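PDB 5IMW: intermedilysin from Streptococcus intermedius, which probably lyses host cells by inserting into cholesterol-containing membranes and assembling there into an oligomeric pore. Local coordinates for residues A372-R376 / G403-G407; V450-I455 / E467-V471. All coordinates share one frame; numbering follows the deposited sequence.

Interaction 1. Residues A372-R376 / G403-G407; sequences AFVAR and GYNRG
Ala375 and Arg406 form an antiparallel hydrogen-bonded pair with their CA atoms 5.4 Å apart, where the two chain directions run 154° from each other at the open end of the beta hairpin made by strands 375-386 and 392-406. The bond that crosses here runs from Arg406 N to Ala375 O (3.1 Å) and is distinctly bent. Arg406 also lays the start of its side chain against the same carbonyl: its CB is 3.5 Å from Ala375 O. With CG set beside its own backbone N (chi1 -54°) and a second bend at chi2, the chain then turns away from Ala375, and NH2 finds its hydrogen-bond partner at Gly401 O, in its own strand.

On the opposite face of the ribbon, Arg376 makes the largest single contribution to the buried surface. Its aliphatic part passes alongside the backbone of Tyr404, and a bend at chi2 carries the guanidinium to the Gly403-Tyr404 peptide, with Tyr404 N near its plane at the edge. Asn405 runs side by side with it in the same direction, the amide ND2 over one guanidinium face, 4.0 Å from Arg376 NH2, and the two planes 33° apart. Val374 adds a looser apolar touch, CG1 to Asn405 CB at 4.4 Å.

Arg376 and Asn405 both also lean on Trp438, in the tryptophan-rich undecapeptide loop of the membrane-binding domain. Phe373, in the loop leading into the hairpin, packs on Thr461, probably the threonine of the cholesterol-recognising Thr-Leu pair. The groups nearest the guanidinium include two donors, Tyr404 N and Asn405 ND2, so Arg376 probably meets this strand mainly by packing; one backbone bond crosses between the two segments, and Gly403 bonds to Phe377 just beyond.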
# COMPACT_ATOMS: atom_id res chain seq x y z
N ALA A 372 41.22 -25.81 30.53
CA ALA A 372 41.70 -26.83 31.45
C ALA A 372 40.77 -26.97 32.65
O ALA A 372 41.21 -27.31 33.75
CB ALA A 372 43.11 -26.49 31.93
N PHE A 373 39.48 -26.71 32.44
CA PHE A 373 38.54 -26.52 33.54
C PHE A 373 37.28 -27.33 33.30
O PHE A 373 36.81 -27.44 32.16
CB PHE A 373 38.23 -25.04 33.69
CG PHE A 373 39.38 -24.17 33.30
CD1 PHE A 373 40.58 -24.25 33.99
CD2 PHE A 373 39.29 -23.32 32.21
CE1 PHE A 373 41.65 -23.48 33.62
CE2 PHE A 373 40.37 -22.54 31.84
CZ PHE A 373 41.55 -22.64 32.55
N VAL A 374 36.75 -27.91 34.37
CA VAL A 374 35.64 -28.85 34.25
C VAL A 374 34.39 -28.07 33.86
O VAL A 374 33.99 -27.13 34.55
CB VAL A 374 35.43 -29.63 35.55
CG1 VAL A 374 34.65 -30.92 35.27
CG2 VAL A 374 36.75 -29.95 36.23
N ALA A 375 33.77 -28.47 32.75
CA ALA A 375 32.56 -27.85 32.26
C ALA A 375 31.44 -28.87 32.18
O ALA A 375 31.67 -30.05 31.89
CB ALA A 375 32.77 -27.21 30.88
N ARG A 376 30.21 -28.41 32.43
CA ARG A 376 29.02 -29.24 32.37
C ARG A 376 27.94 -28.48 31.62
O ARG A 376 27.65 -27.33 31.95
CB ARG A 376 28.53 -29.61 33.78
CG ARG A 376 28.75 -31.07 34.17
CD ARG A 376 27.47 -31.87 34.03
NE ARG A 376 27.55 -33.16 34.72
CZ ARG A 376 27.36 -33.33 36.03
NH1 ARG A 376 27.07 -32.29 36.81
NH2 ARG A 376 27.46 -34.54 36.56
N GLY A 403 24.45 -32.97 31.38
CA GLY A 403 24.63 -33.60 32.67
C GLY A 403 25.82 -34.52 32.75
O GLY A 403 25.81 -35.47 33.54
N TYR A 404 26.85 -34.27 31.94
CA TYR A 404 28.08 -35.06 31.97
C TYR A 404 29.27 -34.12 32.00
O TYR A 404 29.19 -32.95 31.62
CB TYR A 404 28.16 -36.00 30.76
CG TYR A 404 27.06 -37.04 30.73
CD1 TYR A 404 26.72 -37.75 31.87
CD2 TYR A 404 26.36 -37.31 29.56
CE1 TYR A 404 25.71 -38.70 31.85
CE2 TYR A 404 25.35 -38.26 29.53
CZ TYR A 404 25.03 -38.95 30.67
OH TYR A 404 24.03 -39.89 30.63
N ASN A 405 30.40 -34.65 32.46
CA ASN A 405 31.62 -33.88 32.62
C ASN A 405 32.40 -33.85 31.31
O ASN A 405 32.50 -34.86 30.62
CB ASN A 405 32.49 -34.47 33.74
CG ASN A 405 31.66 -35.12 34.83
OD1 ASN A 405 31.26 -36.28 34.71
ND2 ASN A 405 31.39 -34.37 35.89
N ARG A 406 32.94 -32.68 30.98
CA ARG A 406 33.60 -32.46 29.70
C ARG A 406 35.02 -31.96 29.93
O ARG A 406 35.33 -31.33 30.94
CB ARG A 406 32.81 -31.46 28.85
CG ARG A 406 31.35 -31.85 28.65
CD ARG A 406 31.22 -33.19 27.93
NE ARG A 406 29.84 -33.69 27.90
CZ ARG A 406 29.47 -34.81 27.30
NH1 ARG A 406 30.36 -35.56 26.67
NH2 ARG A 406 28.20 -35.19 27.33
N GLY A 407 35.89 -32.25 28.95
CA GLY A 407 37.32 -32.07 29.13
C GLY A 407 37.97 -31.02 28.25
O GLY A 407 37.35 -30.01 27.90

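Interaction 2. Residues V450-I455 / E467-V471; sequences VPQRNI and EDKVV
Gln452 O accepts an almost straight hydrogen bond from Val471 N (3.1 Å, 177°), at the open end of the C-terminal beta hairpin, whose strands 453-459 and 464-470 form one edge of a sheet in the beta-sandwich domain. Further in, Asn454 and Lys469 are a hydrogen-bonded antiparallel pair that exchange two bonds: Asn454 N to Lys469 O (3.2 Å) and Lys469 N to Asn454 O (3.1 Å). The first comes from well above the carbonyl plane, the second from much nearer to it. The non-hydrogen-bonded pairs on either side, Arg453 with Val470 and Ile455 with Asp468, put their side chains on the other face from Asn454 and Lys469.

On that face Arg453 takes a chain bent at chi2 and chi3 diagonally to Asp468. NH1 reaches OD1 in a long salt bridge (3.7 Å), with OD1 at the guanidinium edge and the two planes 71° apart, hardly the flat two-pronged pairing of a strong bridge. Val470 CG2 covers one guanidinium face, 4.1 Å from Arg453 NH1. The other branch, CG1, held anti to its own N (chi1 -178°), meets Val450 CG1 at 3.5 Å, the two valines crossing at about a right angle.

Outside this ribbon, strand 365-369 runs parallel to 453-459 on its far side: Thr366 bonds to the backbones of Arg453 and Ile455, while Leu365 packs against both their side chains. Glu467 OE1 is taken by Ser456 OG. The guanidinium has a second partner: Arg453 NH2 donates to Pro448 O.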
# COMPACT_ATOMS: atom_id res chain seq x y z
N VAL A 450 19.85 -20.69 13.68
CA VAL A 450 20.74 -20.21 12.63
C VAL A 450 21.36 -21.42 11.95
O VAL A 450 21.56 -22.45 12.60
CB VAL A 450 21.82 -19.28 13.20
CG1 VAL A 450 22.49 -18.50 12.08
CG2 VAL A 450 21.23 -18.33 14.23
N PRO A 451 21.69 -21.36 10.65
CA PRO A 451 22.39 -22.49 10.03
C PRO A 451 23.59 -22.99 10.82
O PRO A 451 23.91 -24.19 10.75
CB PRO A 451 22.81 -21.94 8.66
CG PRO A 451 22.47 -20.46 8.69
CD PRO A 451 21.34 -20.34 9.65
N GLN A 452 24.26 -22.13 11.58
CA GLN A 452 25.43 -22.56 12.34
C GLN A 452 25.74 -21.53 13.41
O GLN A 452 25.91 -20.35 13.11
CB GLN A 452 26.64 -22.75 11.42
CG GLN A 452 27.79 -23.53 12.05
CD GLN A 452 27.56 -25.04 12.02
OE1 GLN A 452 27.12 -25.58 11.01
NE2 GLN A 452 27.87 -25.71 13.12
N ARG A 453 25.80 -21.99 14.66
CA ARG A 453 26.22 -21.17 15.78
C ARG A 453 27.20 -21.97 16.63
O ARG A 453 26.94 -23.13 16.95
CB ARG A 453 25.02 -20.70 16.61
CG ARG A 453 25.26 -20.56 18.13
CD ARG A 453 24.51 -19.37 18.71
NE ARG A 453 23.20 -19.17 18.10
CZ ARG A 453 22.52 -18.04 18.17
NH1 ARG A 453 23.02 -16.99 18.81
NH2 ARG A 453 21.33 -17.94 17.59
N ASN A 454 28.31 -21.34 16.99
CA ASN A 454 29.39 -22.00 17.72
C ASN A 454 29.54 -21.37 19.09
O ASN A 454 29.74 -20.15 19.20
CB ASN A 454 30.70 -21.92 16.94
CG ASN A 454 30.61 -22.58 15.58
OD1 ASN A 454 29.52 -22.92 15.11
ND2 ASN A 454 31.75 -22.77 14.94
N ILE A 455 29.46 -22.19 20.13
CA ILE A 455 29.61 -21.76 21.51
C ILE A 455 30.93 -22.33 22.03
O ILE A 455 31.19 -23.52 21.88
CB ILE A 455 28.43 -22.21 22.39
CG1 ILE A 455 27.11 -21.81 21.74
CG2 ILE A 455 28.55 -21.60 23.78
CD1 ILE A 455 25.88 -22.36 22.44
N GLU A 467 32.54 -17.43 24.40
CA GLU A 467 32.23 -16.82 23.12
C GLU A 467 30.93 -17.38 22.58
O GLU A 467 30.63 -18.57 22.76
CB GLU A 467 33.36 -17.06 22.10
CG GLU A 467 33.16 -16.36 20.75
CD GLU A 467 34.03 -16.94 19.65
OE1 GLU A 467 34.08 -18.19 19.54
OE2 GLU A 467 34.65 -16.16 18.91
N ASP A 468 30.15 -16.52 21.92
CA ASP A 468 29.00 -16.93 21.13
C ASP A 468 29.15 -16.30 19.76
O ASP A 468 29.26 -15.07 19.65
CB ASP A 468 27.69 -16.49 21.79
CG ASP A 468 26.46 -17.00 21.05
OD1 ASP A 468 26.54 -17.21 19.82
OD2 ASP A 468 25.41 -17.19 21.71
N LYS A 469 29.15 -17.13 18.71
CA LYS A 469 29.44 -16.66 17.36
C LYS A 469 28.42 -17.25 16.40
O LYS A 469 27.69 -18.19 16.73
CB LYS A 469 30.87 -17.02 16.94
CG LYS A 469 31.36 -16.28 15.71
CD LYS A 469 32.83 -15.94 15.83
CE LYS A 469 33.34 -15.21 14.60
NZ LYS A 469 33.52 -16.13 13.44
N VAL A 470 28.39 -16.70 15.19
CA VAL A 470 27.36 -17.02 14.21
C VAL A 470 27.98 -17.00 12.82
O VAL A 470 28.83 -16.15 12.51
CB VAL A 470 26.17 -16.04 14.29
CG1 VAL A 470 25.09 -16.42 13.29
CG2 VAL A 470 25.59 -16.00 15.71
N VAL A 471 27.57 -17.95 11.98
CA VAL A 471 27.91 -17.94 10.56
C VAL A 471 26.91 -18.82 9.81
O VAL A 471 25.88 -18.35 9.35
CB VAL A 471 29.35 -18.41 10.29
CG1 VAL A 471 30.25 -17.22 10.00
CG2 VAL A 471 29.89 -19.24 11.44

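In the fold
From the N terminus, the chain first crosses the long body of the toxin and enters the beta-sandwich domain through strand 365-369. Interaction 1 follows, closing a 26-residue loop that is the hairpin 375-386/392-406; interaction 2 comes later and closes an 11-residue loop. The two are in series, neither nested nor crossed, with nearest atoms about 10 Å apart. Strand 365-369 pairs with 453-459, so interaction 1 lies within the longer loop which that pairing closes. Each contact ties an edge strand to its neighbour, and the two edge strands belong to different four-stranded sheets of the domain.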